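Local coordinates for protein ABC-type metal ion transport system, periplasmic component (Vibrio vulnificus, PDB 3K2D) that binds methionine, probably as the substrate-binding component of an ABC uptake system, and as a lipoprotein activates Toll-like receptor 2, at residues K221-T225 with E226-T230. The protein carries 4 engineered substitutions. Numbering follows the deposited sequence.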
# COMPACT_ATOMS: atom_id res chain seq x y z
N LYS A 221 -14.21 -10.93 7.06
CA LYS A 221 -15.38 -11.26 6.25
C LYS A 221 -16.15 -10.01 5.86
O LYS A 221 -16.54 -9.82 4.70
CB LYS A 221 -16.29 -12.24 7.02
CG LYS A 221 -16.94 -13.29 6.13
CD LYS A 221 -17.84 -14.27 6.90
CE LYS A 221 -17.05 -15.21 7.82
NZ LYS A 221 -16.44 -14.52 9.00
N ALA A 222 -16.36 -9.13 6.82
CA ALA A 222 -17.08 -7.89 6.57
C ALA A 222 -16.40 -7.04 5.49
O ALA A 222 -17.06 -6.41 4.66
CB ALA A 222 -17.20 -7.10 7.87
N TYR A 223 -15.07 -7.05 5.49
CA TYR A 223 -14.27 -6.26 4.55
C TYR A 223 -14.33 -6.83 3.15
O TYR A 223 -14.03 -6.13 2.18
CB TYR A 223 -12.81 -6.24 5.03
CG TYR A 223 -11.98 -5.03 4.63
CD1 TYR A 223 -11.64 -4.78 3.30
CD2 TYR A 223 -11.49 -4.16 5.61
CE1 TYR A 223 -10.83 -3.68 2.95
CE2 TYR A 223 -10.69 -3.07 5.27
CZ TYR A 223 -10.36 -2.84 3.95
OH TYR A 223 -9.54 -1.76 3.64
N GLN A 224 -14.72 -8.09 3.04
CA GLN A 224 -14.79 -8.74 1.74
C GLN A 224 -16.21 -8.81 1.19
O GLN A 224 -16.44 -9.43 0.15
CB GLN A 224 -14.21 -10.15 1.83
CG GLN A 224 -12.85 -10.19 2.49
CD GLN A 224 -12.29 -11.59 2.58
OE1 GLN A 224 -13.00 -12.54 2.89
NE2 GLN A 224 -11.00 -11.72 2.32
N THR A 225 -17.15 -8.17 1.88
CA THR A 225 -18.54 -8.17 1.43
C THR A 225 -18.70 -7.32 0.19
O THR A 225 -17.84 -6.49 -0.12
CB THR A 225 -19.51 -7.61 2.51
OG1 THR A 225 -19.14 -6.26 2.83
CG2 THR A 225 -19.50 -8.50 3.77
N GLU A 226 -19.81 -7.53 -0.51
CA GLU A 226 -20.10 -6.79 -1.73
C GLU A 226 -20.28 -5.30 -1.42
O GLU A 226 -19.92 -4.44 -2.24
CB GLU A 226 -21.36 -7.34 -2.38
CG GLU A 226 -21.49 -7.06 -3.87
CD GLU A 226 -20.62 -7.99 -4.72
OE1 GLU A 226 -20.71 -9.22 -4.53
OE2 GLU A 226 -19.86 -7.48 -5.58
N GLU A 227 -20.84 -4.99 -0.25
CA GLU A 227 -21.07 -3.59 0.14
C GLU A 227 -19.78 -2.79 0.19
O GLU A 227 -19.67 -1.73 -0.42
CB GLU A 227 -21.77 -3.51 1.50
CG GLU A 227 -22.38 -2.14 1.77
CD GLU A 227 -23.07 -2.04 3.13
OE1 GLU A 227 -23.71 -3.03 3.55
OE2 GLU A 227 -22.98 -0.97 3.77
N VAL A 228 -18.80 -3.31 0.92
CA VAL A 228 -17.52 -2.62 1.04
C VAL A 228 -16.87 -2.49 -0.33
O VAL A 228 -16.31 -1.44 -0.65
CB VAL A 228 -16.57 -3.38 1.99
CG1 VAL A 228 -15.17 -2.75 1.97
CG2 VAL A 228 -17.15 -3.37 3.41
N TYR A 229 -16.95 -3.54 -1.13
CA TYR A 229 -16.35 -3.52 -2.45
C TYR A 229 -16.95 -2.39 -3.26
O TYR A 229 -16.23 -1.61 -3.90
CB TYR A 229 -16.59 -4.86 -3.16
CG TYR A 229 -16.10 -4.89 -4.59
CD1 TYR A 229 -14.76 -4.69 -4.90
CD2 TYR A 229 -16.99 -5.15 -5.63
CE1 TYR A 229 -14.30 -4.75 -6.22
CE2 TYR A 229 -16.55 -5.22 -6.95
CZ TYR A 229 -15.20 -5.02 -7.24
OH TYR A 229 -14.77 -5.11 -8.54
N THR A 230 -18.28 -2.29 -3.21
CA THR A 230 -19.00 -1.24 -3.92
C THR A 230 -18.51 0.13 -3.45
O THR A 230 -18.22 1.01 -4.26
CB THR A 230 -20.51 -1.34 -3.68
OG1 THR A 230 -21.00 -2.54 -4.29
CG2 THR A 230 -21.23 -0.14 -4.26
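T225 and V228 meet at the tight connection between helix 214-223 and helix 226-235 in this periplasmic binding protein of the NlpA family. T225 is the N-cap residue of the second helix, and polar and apolar contacts both gather around it.

Backbone hydrogen bonding across the junction starts with Y229 N, which donates to T225 O over 3.2 Å with an N-H...O angle of 161°, the first i to i+4 bond of the new helix. The T225 hydroxyl turns back instead: OG1 donates to A222 O at 2.8 Å. A chi1 of 59° sets OG1 between the backbone N and the carbonyl carbon, from where it can face the end of the preceding helix. A222 O also accepts from T225 N, so a single threonine grips this carbonyl twice.

Van der Waals contacts come from V228, whose methyls lie against the carbonyl oxygens of the turn. V228 points its side chain back at the first helix, and its two methyls divide the work: CG2 packs against A222 O and lies 3.6 Å from T225 OG1, while CG1 lies 3.6 Å from Y223 O and approaches the Y223 ring obliquely, 4.3 Å from CD1. That ring continues onto V20 and A24 of helix 16-32, and the same helix is tied to the second segment by a salt bridge from E227 to K26.

One turn into helix 226-235, T230 OG1 and T230 N approach E226 O from opposite faces of its carbonyl plane, the hydroxyl at 3.0 Å.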